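Long-range contacts in NADPH Quinone Oxidoreductase (Streptococcus mutans, PDB 4F8Y), which probably catalyses the FAD-dependent reduction of quinones such as menadione, using NADPH as the electron donor: residues 62-67 with 96-101; 2-7 with 68-73; 75-80 with 118-123; 81-86 with 126-131. All blocks are in the same frame, centred on the assembly; numbering follows the deposited sequence.

How the interactions relate
All four contacts belong to one flavodoxin-like fold, a five-stranded parallel sheet with helices packed on it. Interactions 1 and 2 share helix 65-73 and have centres about 12 Å apart; the first sets that helix against helix 90-99, the second against strand 2-7. Interaction 3 lies about 8 Å from interaction 2, between centres, because strands 2-7 and 76-82 are neighbours in the sheet. Interactions 3 and 4 follow the same strand pair, 76-82 with 120-127, from its start to its C-terminal ends, about 20 Å between centres. Chain order is 2-7, 62-73, 75-86, 96-101, 118-123, 126-131. The flavin site lies at the strand ends, in interaction 4, and interactions 1 and 4 also meet the second subunit.

Interaction 1: 62-67 with 96-101; sequences AEMEKY and IDRVFV
Arg98 and Val99, in the last turn of helix 90-99, meet Glu63, Met64 and Tyr67 where a turn leads into helix 65-73 of the flavodoxin-like fold. Arg98 tells most of the story. Its CB lies 3.8 Å from Met64 SD, so the side chain starts out against the thioether. The chain then runs extended until a bend at chi3 (63°) turns the guanidinium across Met64, and NE comes 3.9 Å from Met64 CG. At the centre of the group, CZ has Met64 CE 3.7 Å above it: the methyl sits squarely on one face, and the methionine, itself folded at chi2 and chi3, crosses the arginine at about a right angle. At the tip, NH2 makes a salt bridge to Glu63 OE1 at 3.1 Å. The oxygen lies near the guanidinium plane, but NH2 approaches it from well above the carboxylate plane, 54° out, and the two flat groups are turned 78° apart, so this is a single-bond bridge and not a paired, coplanar one. NH1 has a second partner in the backbone carbonyl of Asp44, which helps fix the rotation of the group.

Away from this polar end the contact is buried and mostly apolar. Tyr67 turns its ring away from helix 90-99 and hydrogen-bonds through OH to Glu41, leaving its CB to touch Val99. The branches of Val99 divide the work: CG2 lies 3.7 Å from Tyr67 CB and 3.9 Å from Met64 SD, while CG1 rests 3.7 Å from Tyr67 O.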
# COMPACT_ATOMS: atom_id res chain seq x y z
N ALA A 62 0.50 -13.69 -17.58
CA ALA A 62 1.77 -13.72 -18.31
C ALA A 62 2.83 -12.70 -17.87
O ALA A 62 3.98 -13.06 -17.61
CB ALA A 62 1.52 -13.58 -19.81
N GLU A 63 2.44 -11.43 -17.82
CA GLU A 63 3.36 -10.33 -17.52
C GLU A 63 4.06 -10.51 -16.17
O GLU A 63 5.19 -10.02 -15.96
CB GLU A 63 2.60 -9.00 -17.55
CG GLU A 63 3.44 -7.78 -17.23
CD GLU A 63 2.61 -6.53 -17.07
OE1 GLU A 63 1.36 -6.63 -17.03
OE2 GLU A 63 3.19 -5.43 -17.00
N MET A 64 3.40 -11.22 -15.26
CA MET A 64 3.90 -11.38 -13.90
C MET A 64 4.73 -12.64 -13.72
O MET A 64 5.23 -12.90 -12.62
CB MET A 64 2.74 -11.38 -12.90
CG MET A 64 2.07 -10.02 -12.73
SD MET A 64 3.20 -8.75 -12.11
CE MET A 64 3.57 -7.84 -13.61
N GLU A 65 4.89 -13.42 -14.79
CA GLU A 65 5.62 -14.67 -14.68
C GLU A 65 7.08 -14.46 -14.30
O GLU A 65 7.64 -15.23 -13.52
CB GLU A 65 5.54 -15.48 -15.96
CG GLU A 65 6.39 -16.73 -15.83
CD GLU A 65 6.25 -17.68 -16.98
OE1 GLU A 65 5.71 -17.28 -18.03
OE2 GLU A 65 6.70 -18.83 -16.82
N LYS A 66 7.69 -13.42 -14.87
CA LYS A 66 9.06 -13.05 -14.54
C LYS A 66 9.21 -12.88 -13.03
O LYS A 66 10.20 -13.31 -12.42
CB LYS A 66 9.44 -11.74 -15.25
CG LYS A 66 10.91 -11.39 -15.11
CD LYS A 66 11.21 -9.93 -15.39
CE LYS A 66 12.61 -9.60 -14.89
NZ LYS A 66 13.11 -8.27 -15.33
N TYR A 67 8.20 -12.26 -12.43
CA TYR A 67 8.25 -11.87 -11.03
C TYR A 67 7.82 -12.98 -10.06
O TYR A 67 8.27 -13.00 -8.92
CB TYR A 67 7.49 -10.56 -10.81
CG TYR A 67 7.94 -9.48 -11.78
CD1 TYR A 67 9.17 -8.85 -11.62
CD2 TYR A 67 7.15 -9.11 -12.86
CE1 TYR A 67 9.59 -7.86 -12.50
CE2 TYR A 67 7.56 -8.15 -13.74
CZ TYR A 67 8.78 -7.52 -13.56
OH TYR A 67 9.20 -6.56 -14.44
N ILE A 96 3.05 -6.80 -4.52
CA ILE A 96 2.38 -7.79 -3.68
C ILE A 96 1.04 -8.22 -4.26
O ILE A 96 0.79 -9.41 -4.42
CB ILE A 96 2.15 -7.24 -2.24
CG1 ILE A 96 3.47 -6.76 -1.63
CG2 ILE A 96 1.51 -8.31 -1.37
CD1 ILE A 96 4.56 -7.82 -1.65
N ASP A 97 0.18 -7.25 -4.57
CA ASP A 97 -1.14 -7.53 -5.14
C ASP A 97 -1.06 -8.46 -6.35
O ASP A 97 -1.83 -9.41 -6.47
CB ASP A 97 -1.83 -6.24 -5.61
CG ASP A 97 -2.22 -5.32 -4.48
OD1 ASP A 97 -2.19 -5.74 -3.30
OD2 ASP A 97 -2.57 -4.17 -4.79
N ARG A 98 -0.14 -8.17 -7.27
CA ARG A 98 -0.12 -8.89 -8.54
C ARG A 98 0.68 -10.19 -8.52
O ARG A 98 0.34 -11.14 -9.22
CB ARG A 98 0.37 -7.98 -9.65
CG ARG A 98 -0.50 -6.78 -9.88
CD ARG A 98 -0.08 -6.12 -11.16
NE ARG A 98 -0.30 -7.00 -12.30
CZ ARG A 98 0.01 -6.68 -13.55
NH1 ARG A 98 0.57 -5.50 -13.80
NH2 ARG A 98 -0.22 -7.53 -14.53
N VAL A 99 1.74 -10.22 -7.71
CA VAL A 99 2.65 -11.37 -7.65
C VAL A 99 2.31 -12.38 -6.53
O VAL A 99 2.31 -13.60 -6.75
CB VAL A 99 4.12 -10.90 -7.50
CG1 VAL A 99 5.06 -12.09 -7.40
CG2 VAL A 99 4.49 -9.99 -8.66
N PHE A 100 2.04 -11.88 -5.33
CA PHE A 100 1.70 -12.76 -4.21
C PHE A 100 0.23 -13.15 -4.27
O PHE A 100 -0.57 -12.74 -3.43
CB PHE A 100 2.06 -12.09 -2.88
CG PHE A 100 3.54 -11.98 -2.64
CD1 PHE A 100 4.36 -11.28 -3.53
CD2 PHE A 100 4.13 -12.58 -1.53
CE1 PHE A 100 5.72 -11.19 -3.32
CE2 PHE A 100 5.50 -12.48 -1.31
CZ PHE A 100 6.29 -11.79 -2.21
N VAL A 101 -0.13 -13.95 -5.27
CA VAL A 101 -1.54 -14.26 -5.54
C VAL A 101 -1.95 -15.65 -5.05
O VAL A 101 -1.11 -16.50 -4.78
CB VAL A 101 -1.86 -14.11 -7.06
CG1 VAL A 101 -1.75 -12.66 -7.50
CG2 VAL A 101 -0.95 -15.00 -7.88

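Interaction 2: 2-7 with 68-73; sequences KILIVY and RDLVTW
Lys2 lies across Trp73, aliphatic chain on the indole and ammonium folded back to the tryptophan's own backbone. The two side chains meet at a slant: CB sits over the six-membered ring, CG passes outside its rim beside CE2 and CZ2, and CD sits over the five-membered ring, 3.5 Å from its centroid, in a CH-pi contact. A bend at chi3 (-81°) then takes the chain off the ring, and NZ donates to Trp73 O at 2.8 Å, in the carbonyl plane and on a lone pair. The charge also makes an off-centre cation-pi contact, with NZ 4.7 Å from the same five-membered centroid. Held from both the ring and the carbonyl, the lysine ties the first residue of the strand to the last turn of the helix.

The indole edge points at the strand: Ile3 O lies near the ring plane, 3.7 Å from Trp73 CZ3. Beside it, Leu4 CB approaches CZ3 at 4.1 Å. One helical turn back, Leu70 crosses Leu4 at about a right angle, and methyl meets methyl where Leu4 CD1 comes 3.8 Å from Leu70 CD2.

Strand 2-7 and helix 68-73 have axes 8.5 Å apart at closest and run at 135° to each other. Helix 65-73 is part of the beta-alpha-beta crossover from strand 32-37 to strand 76-82, and it passes over strand 2-7, which lies between those two in the sheet. Ile5 faces the other way, onto Leu20 of helix 15-26, so the strand is sandwiched between helices.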
# COMPACT_ATOMS: atom_id res chain seq x y z
N LYS A 2 20.23 -17.91 -2.36
CA LYS A 2 19.72 -17.00 -3.38
C LYS A 2 18.98 -15.83 -2.74
O LYS A 2 18.01 -16.02 -2.00
CB LYS A 2 18.83 -17.77 -4.35
CG LYS A 2 19.58 -18.86 -5.14
CD LYS A 2 18.66 -19.76 -5.93
CE LYS A 2 18.02 -20.85 -5.06
NZ LYS A 2 16.81 -21.48 -5.70
N ILE A 3 19.44 -14.61 -3.01
CA ILE A 3 18.88 -13.42 -2.38
C ILE A 3 18.25 -12.49 -3.41
O ILE A 3 18.92 -12.04 -4.34
CB ILE A 3 19.95 -12.63 -1.58
CG1 ILE A 3 20.61 -13.53 -0.53
CG2 ILE A 3 19.35 -11.39 -0.94
CD1 ILE A 3 21.35 -12.79 0.56
N LEU A 4 16.96 -12.22 -3.24
CA LEU A 4 16.30 -11.25 -4.10
C LEU A 4 16.07 -9.95 -3.32
O LEU A 4 15.34 -9.94 -2.32
CB LEU A 4 14.98 -11.81 -4.64
CG LEU A 4 14.12 -10.87 -5.50
CD1 LEU A 4 14.65 -10.76 -6.93
CD2 LEU A 4 12.67 -11.31 -5.50
N ILE A 5 16.71 -8.87 -3.75
CA ILE A 5 16.46 -7.55 -3.19
C ILE A 5 15.37 -6.90 -4.04
O ILE A 5 15.56 -6.69 -5.23
CB ILE A 5 17.71 -6.63 -3.24
CG1 ILE A 5 18.92 -7.27 -2.54
CG2 ILE A 5 17.40 -5.25 -2.64
CD1 ILE A 5 20.26 -6.78 -3.06
N VAL A 6 14.22 -6.61 -3.43
CA VAL A 6 13.20 -5.82 -4.11
C VAL A 6 13.33 -4.36 -3.65
O VAL A 6 13.11 -4.05 -2.48
CB VAL A 6 11.77 -6.35 -3.85
CG1 VAL A 6 10.76 -5.60 -4.69
CG2 VAL A 6 11.71 -7.84 -4.16
N TYR A 7 13.69 -3.49 -4.59
CA TYR A 7 14.04 -2.10 -4.28
C TYR A 7 13.03 -1.11 -4.88
O TYR A 7 12.63 -1.21 -6.05
CB TYR A 7 15.47 -1.80 -4.75
CG TYR A 7 15.82 -0.34 -4.92
CD1 TYR A 7 16.25 0.43 -3.84
CD2 TYR A 7 15.73 0.28 -6.17
CE1 TYR A 7 16.57 1.77 -4.00
CE2 TYR A 7 16.04 1.62 -6.33
CZ TYR A 7 16.47 2.36 -5.24
OH TYR A 7 16.78 3.69 -5.41
N ARG A 68 6.97 -13.90 -10.51
CA ARG A 68 6.70 -15.11 -9.74
C ARG A 68 7.95 -15.96 -9.66
O ARG A 68 8.32 -16.46 -8.59
CB ARG A 68 5.58 -15.94 -10.37
CG ARG A 68 4.18 -15.36 -10.19
CD ARG A 68 3.10 -16.37 -10.56
NE ARG A 68 3.13 -16.73 -11.98
CZ ARG A 68 2.52 -16.04 -12.94
NH1 ARG A 68 1.82 -14.95 -12.66
NH2 ARG A 68 2.62 -16.45 -14.20
N ASP A 69 8.62 -16.13 -10.79
CA ASP A 69 9.80 -16.99 -10.87
C ASP A 69 10.96 -16.49 -10.01
O ASP A 69 11.72 -17.29 -9.47
CB ASP A 69 10.24 -17.16 -12.33
CG ASP A 69 9.32 -18.09 -13.11
OD1 ASP A 69 8.55 -18.84 -12.48
OD2 ASP A 69 9.38 -18.06 -14.36
N LEU A 70 11.09 -15.16 -9.90
CA LEU A 70 12.09 -14.54 -9.01
C LEU A 70 11.80 -14.89 -7.54
O LEU A 70 12.70 -15.30 -6.78
CB LEU A 70 12.11 -13.02 -9.20
CG LEU A 70 12.92 -12.43 -10.37
CD1 LEU A 70 12.64 -10.94 -10.52
CD2 LEU A 70 14.43 -12.68 -10.18
N VAL A 71 10.55 -14.74 -7.14
CA VAL A 71 10.14 -15.10 -5.78
C VAL A 71 10.42 -16.58 -5.48
O VAL A 71 10.97 -16.90 -4.44
CB VAL A 71 8.66 -14.78 -5.51
CG1 VAL A 71 8.23 -15.39 -4.18
CG2 VAL A 71 8.46 -13.28 -5.51
N THR A 72 10.05 -17.46 -6.40
CA THR A 72 10.25 -18.89 -6.20
C THR A 72 11.73 -19.24 -6.07
O THR A 72 12.12 -20.10 -5.28
CB THR A 72 9.63 -19.71 -7.36
OG1 THR A 72 8.22 -19.46 -7.43
CG2 THR A 72 9.90 -21.21 -7.16
N TRP A 73 12.55 -18.57 -6.87
CA TRP A 73 13.99 -18.78 -6.90
C TRP A 73 14.65 -18.39 -5.56
O TRP A 73 15.49 -19.12 -5.03
CB TRP A 73 14.56 -18.01 -8.09
CG TRP A 73 16.05 -17.78 -8.13
CD1 TRP A 73 16.99 -18.56 -8.75
CD2 TRP A 73 16.76 -16.66 -7.58
NE1 TRP A 73 18.24 -18.01 -8.59
CE2 TRP A 73 18.13 -16.85 -7.88
CE3 TRP A 73 16.37 -15.53 -6.85
CZ2 TRP A 73 19.11 -15.94 -7.47
CZ3 TRP A 73 17.35 -14.63 -6.45
CH2 TRP A 73 18.70 -14.84 -6.77

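Interaction 3: 75-80 with 118-123; sequences DHLIFI and QGKSAW
His76, with chi1 -173° swinging CG away from the backbone N, and Ser121, whose chi1 of 44° tucks OG between backbone N and carbonyl carbon, bring ND1 and the hydroxyl together on one face of the sheet. ND1 and OG are 2.9 Å apart and the hydrogen bond is almost straight, with OG in the imidazole plane at the ring edge.

Below them the backbones pair in parallel fashion, each strand giving and taking in turn. Ser121 N donates to Asp75 O (3.0 Å), Leu77 N to Ser121 O (3.0 Å), Trp123 N to Leu77 O (2.8 Å), and Phe79 N completes the series on Trp123 O. Further along the histidine's face, Ile78 and Trp123 lie side by side, Ile78 CG2 being 3.8 Å from Trp123 CE3; Leu77 and Ala122 point to the other face.

At the start of the strand pair, one water bridges Asp75 OD1 (2.7 Å) and Gly119 O (2.6 Å), while Asp75 OD2 takes the backbone N of Lys2; a second water joins Asp75 O to Ser121 OG. Lys120 NZ reaches the carbonyls of Ala74 and Thr72, so the strand start is also tied to the end of helix 65-73.

Chemically, the imidazole depends on a single bond: His76 NE2 is buried without a polar partner, which would probably favour a neutral ring, while either ND1 or the serine hydroxyl could supply the shared proton.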
# COMPACT_ATOMS: atom_id res chain seq x y z
N ASP A 75 15.78 -17.62 -1.75
CA ASP A 75 15.75 -18.18 -0.40
C ASP A 75 15.51 -17.04 0.59
O ASP A 75 14.90 -17.24 1.64
CB ASP A 75 17.07 -18.88 -0.04
CG ASP A 75 17.39 -20.04 -0.97
OD1 ASP A 75 16.49 -20.86 -1.22
OD2 ASP A 75 18.55 -20.12 -1.44
N HIS A 76 15.99 -15.85 0.23
CA HIS A 76 15.93 -14.68 1.11
C HIS A 76 15.59 -13.41 0.32
O HIS A 76 16.23 -13.11 -0.69
CB HIS A 76 17.25 -14.51 1.86
CG HIS A 76 17.24 -13.43 2.91
ND1 HIS A 76 16.75 -13.64 4.18
CD2 HIS A 76 17.68 -12.15 2.88
CE1 HIS A 76 16.87 -12.52 4.88
NE2 HIS A 76 17.44 -11.61 4.11
N LEU A 77 14.58 -12.67 0.78
CA LEU A 77 14.16 -11.43 0.12
C LEU A 77 14.46 -10.23 0.99
O LEU A 77 14.08 -10.19 2.16
CB LEU A 77 12.67 -11.46 -0.22
CG LEU A 77 12.19 -12.55 -1.18
CD1 LEU A 77 11.77 -13.81 -0.42
CD2 LEU A 77 11.04 -12.03 -2.00
N ILE A 78 15.14 -9.24 0.43
CA ILE A 78 15.37 -8.00 1.15
C ILE A 78 14.48 -6.93 0.52
O ILE A 78 14.59 -6.66 -0.67
CB ILE A 78 16.85 -7.57 1.09
CG1 ILE A 78 17.76 -8.70 1.59
CG2 ILE A 78 17.06 -6.29 1.89
CD1 ILE A 78 19.26 -8.48 1.35
N PHE A 79 13.59 -6.34 1.31
CA PHE A 79 12.74 -5.25 0.82
C PHE A 79 13.29 -3.89 1.27
O PHE A 79 13.45 -3.64 2.47
CB PHE A 79 11.30 -5.41 1.29
CG PHE A 79 10.59 -6.61 0.71
CD1 PHE A 79 9.88 -6.51 -0.48
CD2 PHE A 79 10.64 -7.84 1.35
CE1 PHE A 79 9.22 -7.62 -1.01
CE2 PHE A 79 9.98 -8.95 0.81
CZ PHE A 79 9.28 -8.83 -0.37
N ILE A 80 13.57 -3.01 0.31
CA ILE A 80 14.05 -1.66 0.60
C ILE A 80 13.07 -0.60 0.08
O ILE A 80 12.87 -0.49 -1.13
CB ILE A 80 15.45 -1.39 -0.02
CG1 ILE A 80 16.48 -2.39 0.52
CG2 ILE A 80 15.89 0.06 0.23
CD1 ILE A 80 17.80 -2.35 -0.21
N GLN A 118 7.15 -21.23 1.98
CA GLN A 118 8.00 -21.84 3.01
C GLN A 118 9.43 -22.02 2.53
O GLN A 118 9.68 -22.21 1.34
CB GLN A 118 7.42 -23.19 3.44
CG GLN A 118 7.06 -24.12 2.27
CD GLN A 118 5.67 -23.87 1.72
OE1 GLN A 118 4.87 -23.15 2.32
NE2 GLN A 118 5.37 -24.46 0.57
N GLY A 119 10.38 -21.96 3.45
CA GLY A 119 11.79 -22.10 3.12
C GLY A 119 12.44 -20.77 2.82
O GLY A 119 13.63 -20.70 2.52
N LYS A 120 11.65 -19.70 2.90
CA LYS A 120 12.16 -18.36 2.65
C LYS A 120 12.14 -17.51 3.91
O LYS A 120 11.32 -17.71 4.80
CB LYS A 120 11.37 -17.68 1.54
CG LYS A 120 11.46 -18.41 0.21
CD LYS A 120 10.67 -17.71 -0.88
CE LYS A 120 10.10 -18.72 -1.87
NZ LYS A 120 11.17 -19.52 -2.53
N SER A 121 13.07 -16.57 3.97
CA SER A 121 13.13 -15.56 5.03
C SER A 121 13.21 -14.18 4.38
O SER A 121 13.30 -14.06 3.16
CB SER A 121 14.33 -15.80 5.95
OG SER A 121 15.49 -16.10 5.20
N ALA A 122 13.17 -13.13 5.19
CA ALA A 122 13.16 -11.79 4.62
C ALA A 122 13.74 -10.73 5.54
O ALA A 122 13.84 -10.92 6.75
CB ALA A 122 11.74 -11.39 4.19
N TRP A 123 14.13 -9.61 4.94
CA TRP A 123 14.61 -8.46 5.67
C TRP A 123 13.90 -7.28 5.05
O TRP A 123 13.89 -7.13 3.82
CB TRP A 123 16.12 -8.34 5.51
CG TRP A 123 16.78 -7.23 6.29
CD1 TRP A 123 16.30 -6.60 7.40
CD2 TRP A 123 18.07 -6.66 6.03
NE1 TRP A 123 17.21 -5.65 7.83
CE2 TRP A 123 18.30 -5.68 7.01
CE3 TRP A 123 19.05 -6.89 5.06
CZ2 TRP A 123 19.47 -4.92 7.05
CZ3 TRP A 123 20.21 -6.14 5.09
CH2 TRP A 123 20.41 -5.17 6.08
O HOH W 1 14.40 -21.63 0.25
O HOH W 2 16.01 -18.82 4.12

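Interaction 4: 81-86 with 126-131; sequences FPIWWS and TTHNTP. With FAD (flavin-adenine dinucleotide), chain E; VK3 (menadione), chain H.
Ile83 and Thr127 make the main backbone bond as strands 76-82 and 120-127 run out: Ile83 N donates to Thr127 O at 2.9 Å, nearly straight. One step earlier, the bond from Thr127 N to Phe81 O is weak, at 3.3 Å.

Apolar contact centres on Thr126 CG2, which touches Phe81 CE1 at 3.5 Å and Ile83 CD1 at 3.7 Å. Ile83 then runs alongside His128, CB against CB.

Several polar contacts to FAD come from the two segments. Trp85 N donates to flavin N5 (2.9 Å). Flavin O4 accepts from Ser86 N (2.7 Å). From the other loop, Asn129 N (2.7 Å) and the Thr130 hydroxyl both donate to O2. Along the ribityl chain, Ile83 O accepts from O2', and Thr127 OG1 bonds O4'. Arg55 of the second subunit, His9 and Arg174 are among the further hydrogen-bond partners of FAD.

Two indoles lie against the ligands: Trp84 lays a ring face against the dimethylbenzene part of the flavin, and over one face of Trp85 lies menadione O1K, 3.6 Å from CZ2.

Two loops gripping a flavin at the C-terminal ends of parallel strands are the cofactor site characteristic of the flavodoxin-like fold, here completed across the dimer.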
# COMPACT_ATOMS: atom_id res chain seq x y z
N PHE A 81 12.49 0.20 0.97
CA PHE A 81 11.54 1.23 0.55
C PHE A 81 11.34 2.38 1.55
O PHE A 81 11.51 2.17 2.76
CB PHE A 81 10.18 0.61 0.17
CG PHE A 81 9.51 -0.15 1.29
CD1 PHE A 81 8.65 0.49 2.16
CD2 PHE A 81 9.72 -1.51 1.45
CE1 PHE A 81 8.03 -0.21 3.19
CE2 PHE A 81 9.09 -2.22 2.46
CZ PHE A 81 8.25 -1.56 3.34
N PRO A 82 10.98 3.58 1.05
CA PRO A 82 10.54 4.67 1.93
C PRO A 82 9.11 4.41 2.38
O PRO A 82 8.32 3.85 1.62
CB PRO A 82 10.54 5.91 1.02
CG PRO A 82 10.80 5.44 -0.37
CD PRO A 82 10.87 3.94 -0.38
N ILE A 83 8.79 4.82 3.60
CA ILE A 83 7.40 4.83 4.04
C ILE A 83 6.67 5.98 3.34
O ILE A 83 7.05 7.14 3.48
CB ILE A 83 7.30 5.02 5.57
CG1 ILE A 83 7.81 3.77 6.29
CG2 ILE A 83 5.87 5.30 5.99
CD1 ILE A 83 7.15 2.49 5.81
N TRP A 84 5.64 5.64 2.56
CA TRP A 84 4.73 6.66 2.01
C TRP A 84 3.32 6.44 2.57
O TRP A 84 2.72 5.37 2.39
CB TRP A 84 4.68 6.64 0.47
CG TRP A 84 5.96 7.06 -0.22
CD1 TRP A 84 7.06 7.64 0.34
CD2 TRP A 84 6.23 6.94 -1.62
NE1 TRP A 84 8.01 7.89 -0.63
CE2 TRP A 84 7.52 7.46 -1.84
CE3 TRP A 84 5.51 6.44 -2.71
CZ2 TRP A 84 8.11 7.49 -3.10
CZ3 TRP A 84 6.09 6.47 -3.97
CH2 TRP A 84 7.38 7.00 -4.15
N TRP A 85 2.79 7.45 3.26
CA TRP A 85 1.50 7.32 3.92
C TRP A 85 1.34 6.03 4.74
O TRP A 85 0.40 5.26 4.54
CB TRP A 85 0.36 7.52 2.92
CG TRP A 85 0.37 8.92 2.36
CD1 TRP A 85 0.76 9.31 1.11
CD2 TRP A 85 0.00 10.12 3.06
NE1 TRP A 85 0.64 10.67 0.98
CE2 TRP A 85 0.18 11.20 2.17
CE3 TRP A 85 -0.46 10.39 4.36
CZ2 TRP A 85 -0.10 12.52 2.52
CZ3 TRP A 85 -0.73 11.70 4.71
CH2 TRP A 85 -0.55 12.75 3.79
N SER A 86 2.30 5.81 5.65
CA SER A 86 2.28 4.73 6.63
C SER A 86 2.56 3.34 6.07
O SER A 86 2.54 2.35 6.80
CB SER A 86 0.95 4.72 7.38
OG SER A 86 0.64 6.02 7.84
N THR A 126 13.28 -0.04 6.04
CA THR A 126 12.41 1.11 5.87
C THR A 126 13.11 2.42 6.24
O THR A 126 14.01 2.45 7.08
CB THR A 126 11.11 0.99 6.73
OG1 THR A 126 11.40 0.27 7.93
CG2 THR A 126 10.03 0.25 5.98
N THR A 127 12.68 3.49 5.59
CA THR A 127 13.07 4.85 5.96
C THR A 127 11.79 5.68 6.20
O THR A 127 10.78 5.48 5.54
CB THR A 127 13.98 5.49 4.88
OG1 THR A 127 13.31 5.50 3.61
CG2 THR A 127 15.27 4.70 4.74
N HIS A 128 11.83 6.59 7.17
CA HIS A 128 10.72 7.52 7.39
C HIS A 128 11.11 8.65 8.37
O HIS A 128 12.21 8.63 8.92
CB HIS A 128 9.46 6.79 7.86
CG HIS A 128 9.63 6.04 9.14
ND1 HIS A 128 9.58 6.64 10.38
CD2 HIS A 128 9.86 4.72 9.37
CE1 HIS A 128 9.77 5.73 11.32
NE2 HIS A 128 9.94 4.56 10.74
N ASN A 129 10.21 9.61 8.57
CA ASN A 129 10.48 10.79 9.40
C ASN A 129 9.86 10.77 10.80
O ASN A 129 9.93 11.78 11.51
CB ASN A 129 10.00 12.04 8.68
CG ASN A 129 10.92 12.47 7.60
OD1 ASN A 129 12.14 12.35 7.73
ND2 ASN A 129 10.37 12.99 6.51
N THR A 130 9.27 9.65 11.18
CA THR A 130 8.57 9.50 12.46
C THR A 130 9.53 8.99 13.54
O THR A 130 10.39 8.15 13.25
CB THR A 130 7.35 8.54 12.31
OG1 THR A 130 6.53 8.99 11.23
CG2 THR A 130 6.51 8.50 13.57
N PRO A 131 9.40 9.51 14.78
CA PRO A 131 10.20 9.05 15.92
C PRO A 131 10.04 7.55 16.21
O PRO A 131 8.96 7.01 16.04
CB PRO A 131 9.65 9.88 17.09
CG PRO A 131 9.15 11.13 16.45
CD PRO A 131 8.60 10.71 15.11
PA FAD E . 16.05 11.49 0.17
O1A FAD E . 15.06 12.79 -0.01
O2A FAD E . 16.43 10.97 -1.14
O5B FAD E . 17.37 11.89 1.04
C5B FAD E . 17.20 12.21 2.39
C4B FAD E . 18.45 12.80 3.03
O4B FAD E . 19.64 11.95 3.05
C3B FAD E . 19.00 14.13 2.36
O3B FAD E . 19.23 15.25 3.15
C2B FAD E . 20.12 13.61 1.47
O2B FAD E . 20.96 14.55 0.87
C1B FAD E . 20.69 12.60 2.39
N9A FAD E . 21.61 11.64 1.79
C8A FAD E . 21.57 11.12 0.55
N7A FAD E . 22.63 10.24 0.42
C5A FAD E . 23.31 10.22 1.61
C6A FAD E . 24.43 9.54 2.03
N6A FAD E . 25.10 8.62 1.12
N1A FAD E . 24.90 9.72 3.27
C2A FAD E . 24.29 10.57 4.12
N3A FAD E . 23.18 11.25 3.70
C4A FAD E . 22.70 11.07 2.46
N1 FAD E . 7.49 9.67 6.48
C2 FAD E . 6.76 9.66 7.83
O2 FAD E . 7.51 9.25 8.92
N3 FAD E . 5.39 8.95 7.71
C4 FAD E . 4.46 9.15 6.44
O4 FAD E . 3.51 8.15 6.28
C4X FAD E . 5.24 9.44 5.14
N5 FAD E . 4.56 9.61 3.86
C5X FAD E . 5.25 10.11 2.69
C6 FAD E . 4.53 10.15 1.47
C7 FAD E . 5.14 10.61 0.34
C7M FAD E . 4.37 10.64 -0.98
C8 FAD E . 6.43 11.01 0.39
C8M FAD E . 7.13 11.51 -0.87
C9 FAD E . 7.13 10.97 1.57
C9A FAD E . 6.50 10.50 2.74
N10 FAD E . 7.26 10.46 3.97
C10 FAD E . 6.69 9.96 5.23
C1' FAD E . 8.68 10.74 3.95
C2' FAD E . 9.60 9.59 3.53
O2' FAD E . 9.47 8.39 4.25
C3' FAD E . 11.03 10.05 3.35
O3' FAD E . 11.17 11.12 2.45
C4' FAD E . 11.93 8.88 3.00
O4' FAD E . 11.72 7.75 3.78
C5' FAD E . 13.39 9.25 2.93
O5' FAD E . 14.11 8.38 2.13
P FAD E . 14.54 8.98 0.66
O1P FAD E . 15.51 7.88 -0.09
O2P FAD E . 13.35 9.28 -0.12
O3P FAD E . 15.28 10.38 1.12
C1K VK3 H . 3.57 12.68 5.10
O1K VK3 H . 3.22 12.90 3.76
C2K VK3 H . 2.56 12.13 6.05
C3K VK3 H . 2.89 11.93 7.38
C4K VK3 H . 4.20 12.24 7.83
O4K VK3 H . 4.50 12.04 9.19
C5K VK3 H . 5.17 12.77 6.92
C6K VK3 H . 6.49 13.09 7.35
C7K VK3 H . 7.41 13.59 6.47
C8K VK3 H . 7.05 13.81 5.04
C9K VK3 H . 5.78 13.50 4.63
C10 VK3 H . 4.83 12.98 5.53
C11 VK3 H . 1.85 11.38 8.36